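Putative NADH-flavin reductase (Lactobacillus casei ATCC 334, PDB 3H2S) binds NADPH in a Rossmann-type fold and probably acts as an NAD(P)H-dependent oxidoreductase, although its substrate is not established. Local coordinates at residues V54-L60 against H88-L93; S106-P112 against K174-L178; S169-D175 against R209-A215. All coordinates share one frame; numbering follows the deposited sequence.

Contact 1: residues V54-L60 against H88-L93; sequences VLTEADL and HLVSLL
The imidazole of His88, still within helix 80-91, reaches across to the loop ahead of helix 57-60 and donates from NE2 to the backbone oxygen of Leu55. It is the one direct hydrogen bond between the two segments: His88 NE2 lies 2.8 Å from Leu55 O, with an N-H...O angle of 152°. The carbonyl oxygen lies at the ring edge, 11° out of the imidazole plane. CG of His88 is anti to the backbone N (chi1 -175°), which swings the ring out from the helix toward Leu55, while CG of Leu92, one turn on, sits over one ring face toward its rim.

Leu92 is the centre of the apolar contact. Its CD1 packs 4.0 Å from CB of Leu55, and its CD2 lies against the backbone at Thr56 and Glu57, 3.8 Å from Glu57 N. CD1 of Leu60 meets CD1 of Leu89 at 3.6 Å, the two side chains crossing at about a right angle, and it also touches CD1 of Leu92. Leu60 and Leu89 belong to the core of a Rossmann fold: both continue onto Val66 of parallel strand 65-68, with Ala4 and Leu6 of strand 2-6 beside them.

The start of helix 57-60 is fixed by a capping box. Thr56 OG1 accepts from Asp59 N, and Thr56 N returns a 2.9 Å bond to Asp59 OD2, meeting that oxygen from above the carboxylate plane; Lys50 forms a salt bridge with the same oxygen. At the outer margin the exposed Glu57 extends its carboxylate toward the backbone of Ser91, and a water lies between Glu57 OE2 and Ser91 O, 2.7 Å from Ser91 O.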
loop_
_atom_site.group_PDB
_atom_site.type_symbol
_atom_site.label_atom_id
_atom_site.label_comp_id
_atom_site.label_asym_id
_atom_site.label_seq_id
_atom_site.Cartn_x
_atom_site.Cartn_y
_atom_site.Cartn_z
ATOM N N VAL A 54 -12.300 -5.046 -3.943
ATOM C CA VAL A 54 -13.559 -4.790 -3.249
ATOM C C VAL A 54 -13.854 -5.882 -2.220
ATOM O O VAL A 54 -14.810 -5.773 -1.452
ATOM C CB VAL A 54 -14.706 -4.626 -4.269
ATOM C CG1 VAL A 54 -15.991 -5.270 -3.799
ATOM C CG2 VAL A 54 -14.870 -3.146 -4.612
ATOM N N LEU A 55 -12.941 -6.845 -2.106
ATOM C CA LEU A 55 -12.984 -7.813 -1.016
ATOM C C LEU A 55 -13.007 -7.138 0.357
ATOM O O LEU A 55 -12.368 -6.104 0.560
ATOM C CB LEU A 55 -11.810 -8.778 -1.092
ATOM C CG LEU A 55 -11.796 -9.781 -2.248
ATOM C CD1 LEU A 55 -10.427 -10.464 -2.313
ATOM C CD2 LEU A 55 -12.914 -10.811 -2.081
ATOM N N THR A 56 -13.821 -7.678 1.265
ATOM C CA THR A 56 -13.981 -7.097 2.603
ATOM C C THR A 56 -13.396 -8.021 3.657
ATOM O O THR A 56 -13.126 -9.191 3.387
ATOM C CB THR A 56 -15.472 -6.889 2.942
ATOM O OG1 THR A 56 -16.127 -8.161 2.965
ATOM C CG2 THR A 56 -16.132 -5.996 1.898
ATOM N N GLU A 57 -13.293 -7.524 4.885
ATOM C CA GLU A 57 -12.831 -8.357 5.983
ATOM C C GLU A 57 -13.743 -9.561 6.165
ATOM O O GLU A 57 -13.264 -10.687 6.289
ATOM C CB GLU A 57 -12.747 -7.553 7.280
ATOM C CG GLU A 57 -11.385 -6.954 7.523
ATOM C CD GLU A 57 -11.199 -6.505 8.962
ATOM O OE1 GLU A 57 -12.002 -6.925 9.831
ATOM O OE2 GLU A 57 -10.255 -5.727 9.218
ATOM N N ALA A 58 -15.053 -9.336 6.055
ATOM C CA ALA A 58 -16.029 -10.413 6.188
ATOM C C ALA A 58 -15.855 -11.528 5.150
ATOM O O ALA A 58 -16.047 -12.711 5.465
ATOM C CB ALA A 58 -17.454 -9.859 6.153
ATOM N N ASP A 59 -15.534 -11.155 3.910
ATOM C CA ASP A 59 -15.298 -12.140 2.851
ATOM C C ASP A 59 -14.231 -13.145 3.269
ATOM O O ASP A 59 -14.208 -14.278 2.780
ATOM C CB ASP A 59 -14.870 -11.454 1.540
ATOM C CG ASP A 59 -16.001 -10.695 0.874
ATOM O OD1 ASP A 59 -17.173 -11.089 1.056
ATOM O OD2 ASP A 59 -15.718 -9.657 0.222
ATOM N N LEU A 60 -13.272 -12.679 4.061
ATOM C CA LEU A 60 -12.077 -13.454 4.356
ATOM C C LEU A 60 -12.072 -14.063 5.758
ATOM O O LEU A 60 -11.110 -14.714 6.142
ATOM C CB LEU A 60 -10.814 -12.608 4.152
ATOM C CG LEU A 60 -10.342 -12.375 2.715
ATOM C CD1 LEU A 60 -8.903 -11.894 2.684
ATOM C CD2 LEU A 60 -10.511 -13.622 1.867
ATOM N N HIS A 88 -4.265 -3.875 -0.604
ATOM C CA HIS A 88 -5.644 -4.101 -0.187
ATOM C C HIS A 88 -5.736 -5.370 0.657
ATOM O O HIS A 88 -6.399 -5.389 1.704
ATOM C CB HIS A 88 -6.586 -4.207 -1.397
ATOM C CG HIS A 88 -8.029 -4.312 -1.013
ATOM N ND1 HIS A 88 -8.655 -3.353 -0.247
ATOM C CD2 HIS A 88 -8.904 -5.345 -1.111
ATOM C CE1 HIS A 88 -9.891 -3.743 0.018
ATOM N NE2 HIS A 88 -10.055 -4.962 -0.464
ATOM N N LEU A 89 -5.138 -6.451 0.164
ATOM C CA LEU A 89 -5.146 -7.717 0.921
ATOM C C LEU A 89 -4.555 -7.573 2.328
ATOM O O LEU A 89 -5.132 -8.045 3.313
ATOM C CB LEU A 89 -4.408 -8.820 0.149
ATOM C CG LEU A 89 -4.441 -10.200 0.828
ATOM C CD1 LEU A 89 -5.857 -10.600 1.282
ATOM C CD2 LEU A 89 -3.833 -11.283 -0.066
ATOM N N VAL A 90 -3.369 -6.974 2.411
ATOM C CA VAL A 90 -2.749 -6.690 3.705
ATOM C C VAL A 90 -3.684 -5.915 4.642
ATOM O O VAL A 90 -3.792 -6.229 5.835
ATOM C CB VAL A 90 -1.384 -5.961 3.548
ATOM C CG1 VAL A 90 -0.892 -5.421 4.906
ATOM C CG2 VAL A 90 -0.341 -6.930 2.959
ATOM N N SER A 91 -4.437 -4.972 4.094
ATOM C CA SER A 91 -5.310 -4.153 4.925
ATOM C C SER A 91 -6.429 -4.972 5.557
ATOM O O SER A 91 -6.978 -4.584 6.590
ATOM C CB SER A 91 -5.890 -2.990 4.122
ATOM O OG SER A 91 -6.998 -3.405 3.334
ATOM N N LEU A 92 -6.728 -6.131 4.967
ATOM C CA LEU A 92 -7.794 -7.003 5.478
ATOM C C LEU A 92 -7.245 -7.996 6.495
ATOM O O LEU A 92 -8.000 -8.760 7.089
ATOM C CB LEU A 92 -8.447 -7.785 4.329
ATOM C CG LEU A 92 -8.965 -6.978 3.139
ATOM C CD1 LEU A 92 -9.509 -7.910 2.060
ATOM C CD2 LEU A 92 -10.057 -6.014 3.624
ATOM N N LEU A 93 -5.923 -8.063 6.613
ATOM C CA LEU A 93 -5.312 -9.060 7.479
ATOM C C LEU A 93 -4.769 -8.510 8.795
ATOM O O LEU A 93 -4.102 -9.225 9.537
ATOM C CB LEU A 93 -4.222 -9.811 6.723
ATOM C CG LEU A 93 -4.685 -10.395 5.389
ATOM C CD1 LEU A 93 -3.538 -11.104 4.739
ATOM C CD2 LEU A 93 -5.868 -11.336 5.610
HETATM O O HOH W 1 -7.804 -5.853 8.827
#

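Contact 2: residues S106-P112 against K174-L178; sequences SASLAMP and KDTLL. With NDP (NADPH dihydro-nicotinamide-adenine-dinucleotide phosphate), chain C.
Ala110 and Thr176 pair in a single beta bridge between two loops, one following strand 99-103 and the other following strand 170-173, beside the nicotinamide end of the NADPH site in this Rossmann fold. Ala110 N donates to Asp175 O at 2.8 Å, and Ala110 O accepts from Leu177 N at 2.9 Å; both bonds are nearly straight.

The tight side lies inward. Leu109 points at the other loop, its CD2 against the carbonyl group of Asp175 and its CD1 4.0 Å from CD1 of Leu177, the two side chains crossing at about a right angle. Leu177, its CG turned anti to the backbone N (chi1 -167°), also sends CD1 to the hydroxyl OG of Ser106. Leu109 continues onto Val211 and Arg209 of strand 209-214, and an alanine here would probably leave a gap between that strand and Leu177, with the Leu177 methyls free to shift.

The outer side is looser. Thr176 turns CG2 to CA of Pro112 at 3.8 Å, the selenium of Met111, a selenomethionine here, only brushes CD2 of Leu177, and Pro112 is exposed. A water donates to Asp175 O and, weakly, to Ser108 O, while the Asp175 carboxylate is engaged by Arg209. At the inner end, Ser106 N donates to the carboxamide oxygen O7N of NADPH, 2.7 Å away.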
loop_
_atom_site.group_PDB
_atom_site.type_symbol
_atom_site.label_atom_id
_atom_site.label_comp_id
_atom_site.label_asym_id
_atom_site.label_seq_id
_atom_site.Cartn_x
_atom_site.Cartn_y
_atom_site.Cartn_z
ATOM N N SER A 106 10.675 -12.027 -10.553
ATOM C CA SER A 106 12.077 -12.401 -10.598
ATOM C C SER A 106 12.981 -11.168 -10.483
ATOM O O SER A 106 14.124 -11.258 -10.051
ATOM C CB SER A 106 12.336 -13.144 -11.917
ATOM O OG SER A 106 13.228 -14.221 -11.712
ATOM N N ALA A 107 12.464 -10.003 -10.853
ATOM C CA ALA A 107 13.293 -8.796 -10.952
ATOM C C ALA A 107 13.718 -8.221 -9.597
ATOM O O ALA A 107 14.621 -7.389 -9.522
ATOM C CB ALA A 107 12.584 -7.735 -11.789
ATOM N N SER A 108 13.083 -8.686 -8.526
ATOM C CA SER A 108 13.464 -8.269 -7.177
ATOM C C SER A 108 14.522 -9.197 -6.582
ATOM O O SER A 108 14.936 -9.027 -5.434
ATOM C CB SER A 108 12.230 -8.179 -6.269
ATOM O OG SER A 108 11.644 -9.450 -6.039
ATOM N N LEU A 109 14.889 -10.234 -7.338
ATOM C CA LEU A 109 15.985 -11.121 -6.949
ATOM C C LEU A 109 17.331 -10.568 -7.410
ATOM O O LEU A 109 17.404 -9.848 -8.414
ATOM C CB LEU A 109 15.796 -12.503 -7.562
ATOM C CG LEU A 109 14.574 -13.321 -7.172
ATOM C CD1 LEU A 109 14.440 -14.515 -8.118
ATOM C CD2 LEU A 109 14.666 -13.745 -5.715
ATOM N N ALA A 110 18.391 -10.931 -6.694
ATOM C CA ALA A 110 19.750 -10.682 -7.167
ATOM C C ALA A 110 20.123 -11.638 -8.302
ATOM O O ALA A 110 19.852 -12.844 -8.234
ATOM C CB ALA A 110 20.752 -10.809 -6.027
HETATM N N MSE A 111 20.871 -11.124 -9.273
HETATM C CA MSE A 111 21.658 -11.983 -10.145
HETATM C C MSE A 111 22.679 -12.781 -9.333
HETATM O O MSE A 111 23.125 -12.341 -8.269
HETATM C CB MSE A 111 22.385 -11.146 -11.211
HETATM C CG MSE A 111 21.455 -10.488 -12.215
HETATM SE SE MSE A 111 20.553 -11.775 -13.400
HETATM C CE MSE A 111 20.290 -10.586 -14.939
ATOM N N PRO A 112 23.056 -13.965 -9.832
ATOM C CA PRO A 112 24.093 -14.748 -9.169
ATOM C C PRO A 112 25.331 -13.891 -8.915
ATOM O O PRO A 112 25.727 -13.122 -9.782
ATOM C CB PRO A 112 24.395 -15.853 -10.188
ATOM C CG PRO A 112 23.107 -16.021 -10.939
ATOM C CD PRO A 112 22.515 -14.639 -11.028
ATOM N N LYS A 174 16.763 -18.008 -1.244
ATOM C CA LYS A 174 16.337 -16.823 -0.504
ATOM C C LYS A 174 16.128 -15.659 -1.471
ATOM O O LYS A 174 15.025 -15.473 -1.972
ATOM C CB LYS A 174 17.362 -16.457 0.578
ATOM C CG LYS A 174 17.573 -17.538 1.622
ATOM C CD LYS A 174 19.051 -17.824 1.843
ATOM C CE LYS A 174 19.260 -19.207 2.460
ATOM N NZ LYS A 174 20.581 -19.311 3.145
ATOM N N ASP A 175 17.208 -14.959 -1.826
ATOM C CA ASP A 175 17.084 -13.699 -2.574
ATOM C C ASP A 175 17.828 -13.691 -3.907
ATOM O O ASP A 175 17.913 -12.647 -4.562
ATOM C CB ASP A 175 17.557 -12.512 -1.729
ATOM C CG ASP A 175 16.697 -12.292 -0.500
ATOM O OD1 ASP A 175 15.482 -12.046 -0.659
ATOM O OD2 ASP A 175 17.255 -12.280 0.617
ATOM N N THR A 176 18.466 -14.811 -4.241
ATOM C CA THR A 176 19.289 -14.896 -5.446
ATOM C C THR A 176 18.678 -15.841 -6.477
ATOM O O THR A 176 18.205 -16.913 -6.133
ATOM C CB THR A 176 20.744 -15.342 -5.112
ATOM O OG1 THR A 176 21.305 -14.431 -4.159
ATOM C CG2 THR A 176 21.610 -15.305 -6.364
ATOM N N LEU A 177 18.618 -15.392 -7.730
ATOM C CA LEU A 177 18.168 -16.234 -8.819
ATOM C C LEU A 177 18.884 -17.580 -8.756
ATOM O O LEU A 177 20.114 -17.631 -8.606
ATOM C CB LEU A 177 18.465 -15.552 -10.162
ATOM C CG LEU A 177 17.788 -16.169 -11.390
ATOM C CD1 LEU A 177 16.273 -15.921 -11.346
ATOM C CD2 LEU A 177 18.407 -15.582 -12.648
ATOM N N LEU A 178 18.110 -18.654 -8.918
ATOM C CA LEU A 178 18.621 -20.013 -8.943
ATOM C C LEU A 178 18.762 -20.535 -10.373
ATOM O O LEU A 178 17.929 -20.279 -11.243
ATOM C CB LEU A 178 17.696 -20.946 -8.158
ATOM C CG LEU A 178 17.426 -20.581 -6.693
ATOM C CD1 LEU A 178 16.420 -21.548 -6.079
ATOM C CD2 LEU A 178 18.734 -20.561 -5.883
HETATM P PA NDP C . -2.253 -15.144 -15.217
HETATM O O1A NDP C . -1.973 -14.090 -16.327
HETATM O O2A NDP C . -2.475 -16.559 -15.627
HETATM O O5B NDP C . -3.678 -14.408 -14.671
HETATM C C5B NDP C . -3.588 -14.231 -13.234
HETATM C C4B NDP C . -5.019 -13.951 -12.632
HETATM O O4B NDP C . -5.219 -12.552 -12.610
HETATM C C3B NDP C . -6.178 -14.514 -13.523
HETATM O O3B NDP C . -6.957 -15.305 -12.681
HETATM C C2B NDP C . -6.942 -13.195 -13.953
HETATM O O2B NDP C . -8.308 -13.298 -14.148
HETATM C C1B NDP C . -6.589 -12.304 -12.722
HETATM N N9A NDP C . -6.738 -10.877 -13.054
HETATM C C8A NDP C . -5.921 -10.185 -13.985
HETATM N N7A NDP C . -6.233 -8.891 -14.090
HETATM C C5A NDP C . -7.283 -8.714 -13.164
HETATM C C6A NDP C . -7.993 -7.550 -12.820
HETATM N N6A NDP C . -7.703 -6.390 -13.473
HETATM N N1A NDP C . -9.150 -7.685 -12.076
HETATM C C2A NDP C . -9.343 -8.889 -11.460
HETATM N N3A NDP C . -8.605 -10.035 -11.556
HETATM C C4A NDP C . -7.608 -9.930 -12.501
HETATM O O3 NDP C . -0.884 -15.023 -14.443
HETATM P PN NDP C . 0.335 -15.969 -13.939
HETATM O O1N NDP C . -0.269 -17.203 -13.242
HETATM O O2N NDP C . 1.066 -16.301 -15.204
HETATM O O5D NDP C . 1.254 -15.206 -12.826
HETATM C C5D NDP C . 1.000 -15.316 -11.422
HETATM C C4D NDP C . 2.090 -14.505 -10.698
HETATM O O4D NDP C . 3.322 -14.956 -11.234
HETATM C C3D NDP C . 2.055 -12.955 -10.841
HETATM O O3D NDP C . 2.499 -12.360 -9.677
HETATM C C2D NDP C . 3.034 -12.753 -12.055
HETATM O O2D NDP C . 3.656 -11.494 -12.007
HETATM C C1D NDP C . 4.084 -13.856 -11.670
HETATM N N1N NDP C . 5.003 -14.122 -12.775
HETATM C C2N NDP C . 6.393 -13.737 -12.560
HETATM C C3N NDP C . 7.274 -13.805 -13.808
HETATM C C7N NDP C . 8.735 -13.906 -13.404
HETATM O O7N NDP C . 9.155 -13.232 -12.474
HETATM N N7N NDP C . 9.600 -14.636 -14.205
HETATM C C4N NDP C . 6.887 -14.739 -14.936
HETATM C C5N NDP C . 5.405 -14.813 -15.203
HETATM C C6N NDP C . 4.459 -14.566 -14.049
HETATM P P2B NDP C . -8.900 -13.934 -15.527
HETATM O O1X NDP C . -8.613 -15.480 -15.535
HETATM O O2X NDP C . -10.467 -13.849 -15.407
HETATM O O3X NDP C . -8.344 -13.275 -16.743
HETATM O O HOH W 2 17.535 -9.803 -3.507
#

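Contact 3: residues S169-D175 against R209-A215; sequences SYVAGKD and RIVVRDA
Val171 and Arg213 exchange both backbone hydrogen bonds, N to O at 2.8 and 2.9 Å, and Gly173 pairs likewise with Val211, though the return bond from Val211 N to Gly173 O is long at 3.2 Å and comes from well above the carbonyl plane. Ala215 N to Ser169 O extends the ladder past the strand end.

Among apolar contacts, Tyr170 and Ala172 both touch CG1 of Val212, with Tyr170 CD1 3.8 Å from it, and Val171 CG2 meets Ala215 CB. Tyr170 OH goes on to Asp198 of helix 189-201. On the other face of the sheet, Val171 CG2 lies over one side of the Arg213 guanidinium, toward its rim and 3.9 Å above the plane.

Charge closes the other end. Arg209, bent at chi2 (-93°) and chi3 (-63°), offers NE and NH2 side-on to a single oxygen, OD1 of Asp175, at 3.0 and 3.1 Å. That oxygen lies in the guanidinium plane, and the two groups' planes are 66° apart. NH1 turns instead to Ser108 and Ser157, and Tyr142 makes a cation-pi contact.

The strands form an antiparallel pair, 170-173 at the sheet edge and 209-214 next to parallel strand 153-158, extending a Rossmann-type sheet.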
loop_
_atom_site.group_PDB
_atom_site.type_symbol
_atom_site.label_atom_id
_atom_site.label_comp_id
_atom_site.label_asym_id
_atom_site.label_seq_id
_atom_site.Cartn_x
_atom_site.Cartn_y
_atom_site.Cartn_z
ATOM N N SER A 169 9.492 -31.742 -8.475
ATOM C CA SER A 169 10.031 -31.316 -7.176
ATOM C C SER A 169 10.592 -29.917 -7.379
ATOM O O SER A 169 10.926 -29.543 -8.508
ATOM C CB SER A 169 11.177 -32.236 -6.709
ATOM O OG SER A 169 10.707 -33.513 -6.342
ATOM N N TYR A 170 10.793 -29.184 -6.285
ATOM C CA TYR A 170 11.431 -27.874 -6.375
ATOM C C TYR A 170 12.623 -27.723 -5.435
ATOM O O TYR A 170 12.804 -28.506 -4.481
ATOM C CB TYR A 170 10.416 -26.736 -6.181
ATOM C CG TYR A 170 9.904 -26.615 -4.767
ATOM C CD1 TYR A 170 10.646 -25.952 -3.786
ATOM C CD2 TYR A 170 8.732 -27.249 -4.383
ATOM C CE1 TYR A 170 10.213 -25.908 -2.471
ATOM C CE2 TYR A 170 8.321 -27.255 -3.062
ATOM C CZ TYR A 170 9.059 -26.579 -2.113
ATOM O OH TYR A 170 8.607 -26.517 -0.812
ATOM N N VAL A 171 13.503 -26.796 -5.793
ATOM C CA VAL A 171 14.602 -26.374 -4.921
ATOM C C VAL A 171 14.379 -24.923 -4.497
ATOM O O VAL A 171 13.941 -24.101 -5.295
ATOM C CB VAL A 171 15.952 -26.476 -5.645
ATOM C CG1 VAL A 171 17.077 -25.931 -4.748
ATOM C CG2 VAL A 171 16.238 -27.926 -6.037
ATOM N N ALA A 172 14.637 -24.612 -3.234
ATOM C CA ALA A 172 14.352 -23.265 -2.734
ATOM C C ALA A 172 15.613 -22.495 -2.345
ATOM O O ALA A 172 16.608 -23.080 -1.920
ATOM C CB ALA A 172 13.367 -23.312 -1.576
ATOM N N GLY A 173 15.567 -21.178 -2.513
ATOM C CA GLY A 173 16.608 -20.297 -2.004
ATOM C C GLY A 173 15.978 -19.071 -1.373
ATOM O O GLY A 173 14.814 -19.101 -0.961
ATOM N N LYS A 174 16.763 -18.008 -1.244
ATOM C CA LYS A 174 16.337 -16.823 -0.504
ATOM C C LYS A 174 16.128 -15.659 -1.471
ATOM O O LYS A 174 15.025 -15.473 -1.972
ATOM C CB LYS A 174 17.362 -16.457 0.578
ATOM C CG LYS A 174 17.573 -17.538 1.622
ATOM C CD LYS A 174 19.051 -17.824 1.843
ATOM C CE LYS A 174 19.260 -19.207 2.460
ATOM N NZ LYS A 174 20.581 -19.311 3.145
ATOM N N ASP A 175 17.208 -14.959 -1.826
ATOM C CA ASP A 175 17.084 -13.699 -2.574
ATOM C C ASP A 175 17.828 -13.691 -3.907
ATOM O O ASP A 175 17.913 -12.647 -4.562
ATOM C CB ASP A 175 17.557 -12.512 -1.729
ATOM C CG ASP A 175 16.697 -12.292 -0.500
ATOM O OD1 ASP A 175 15.482 -12.046 -0.659
ATOM O OD2 ASP A 175 17.255 -12.280 0.617
ATOM N N ARG A 209 11.066 -13.677 2.088
ATOM C CA ARG A 209 10.874 -14.030 0.691
ATOM C C ARG A 209 11.790 -15.194 0.345
ATOM O O ARG A 209 12.952 -15.203 0.730
ATOM C CB ARG A 209 11.195 -12.837 -0.203
ATOM C CG ARG A 209 10.893 -13.088 -1.675
ATOM C CD ARG A 209 12.092 -13.603 -2.442
ATOM N NE ARG A 209 13.181 -12.633 -2.449
ATOM C CZ ARG A 209 13.282 -11.637 -3.323
ATOM N NH1 ARG A 209 12.390 -11.523 -4.305
ATOM N NH2 ARG A 209 14.273 -10.748 -3.219
ATOM N N ILE A 210 11.234 -16.207 -0.310
ATOM C CA ILE A 210 12.038 -17.257 -0.913
ATOM C C ILE A 210 11.890 -17.280 -2.439
ATOM O O ILE A 210 11.014 -16.624 -2.990
ATOM C CB ILE A 210 11.711 -18.630 -0.313
ATOM C CG1 ILE A 210 10.219 -18.954 -0.475
ATOM C CG2 ILE A 210 12.144 -18.676 1.175
ATOM C CD1 ILE A 210 9.863 -20.427 -0.188
ATOM N N VAL A 211 12.812 -17.958 -3.116
ATOM C CA VAL A 211 12.715 -18.138 -4.566
ATOM C C VAL A 211 12.727 -19.640 -4.801
ATOM O O VAL A 211 13.404 -20.371 -4.081
ATOM C CB VAL A 211 13.915 -17.508 -5.299
ATOM C CG1 VAL A 211 15.247 -17.976 -4.691
ATOM C CG2 VAL A 211 13.869 -17.809 -6.793
ATOM N N VAL A 212 12.033 -20.091 -5.839
ATOM C CA VAL A 212 11.993 -21.529 -6.125
ATOM C C VAL A 212 12.294 -21.837 -7.585
ATOM O O VAL A 212 11.926 -21.070 -8.470
ATOM C CB VAL A 212 10.644 -22.156 -5.705
ATOM C CG1 VAL A 212 10.536 -22.174 -4.194
ATOM C CG2 VAL A 212 9.477 -21.388 -6.300
ATOM N N ARG A 213 12.984 -22.952 -7.828
ATOM C CA ARG A 213 13.169 -23.445 -9.189
ATOM C C ARG A 213 12.799 -24.926 -9.262
ATOM O O ARG A 213 12.736 -25.615 -8.233
ATOM C CB ARG A 213 14.617 -23.244 -9.646
ATOM C CG ARG A 213 15.627 -24.163 -8.944
ATOM C CD ARG A 213 16.970 -24.121 -9.658
ATOM N NE ARG A 213 18.035 -24.789 -8.911
ATOM C CZ ARG A 213 18.342 -26.082 -9.021
ATOM N NH1 ARG A 213 17.583 -26.899 -9.743
ATOM N NH2 ARG A 213 19.371 -26.578 -8.342
ATOM N N ASP A 214 12.611 -25.421 -10.485
ATOM C CA ASP A 214 12.405 -26.844 -10.701
ATOM C C ASP A 214 13.652 -27.594 -10.252
ATOM O O ASP A 214 14.774 -27.180 -10.556
ATOM C CB ASP A 214 12.158 -27.142 -12.182
ATOM C CG ASP A 214 10.847 -26.578 -12.688
ATOM O OD1 ASP A 214 9.887 -26.464 -11.885
ATOM O OD2 ASP A 214 10.762 -26.310 -13.911
ATOM N N ALA A 215 13.448 -28.760 -9.649
ATOM C CA ALA A 215 14.569 -29.637 -9.275
ATOM C C ALA A 215 15.079 -30.389 -10.492
ATOM O O ALA A 215 14.456 -30.361 -11.557
ATOM C CB ALA A 215 14.147 -30.615 -8.193
#

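Contact 1 closes along the chain before the other two open; its centre lies about 30 Å from contact 2's and about 28 Å from contact 3's, across the chain's centre. Contacts 2 and 3, about 10 Å apart between centres, share Lys174 and Asp175 where strand 170-173 runs out into its loop. Ser108 OG is probably hydrogen-bonded to Arg209, on which Leu109 packs. Contact 1 packs over strands 2-6 and 65-68 of the one mixed sheet, contact 3 forms its antiparallel margin, and contact 2 ties together the loops after strands 99-103 and 170-173. NADPH spans the ground between, the Leu55 side chain about 9 Å from it and Ser106 bonded to its nicotinamide end.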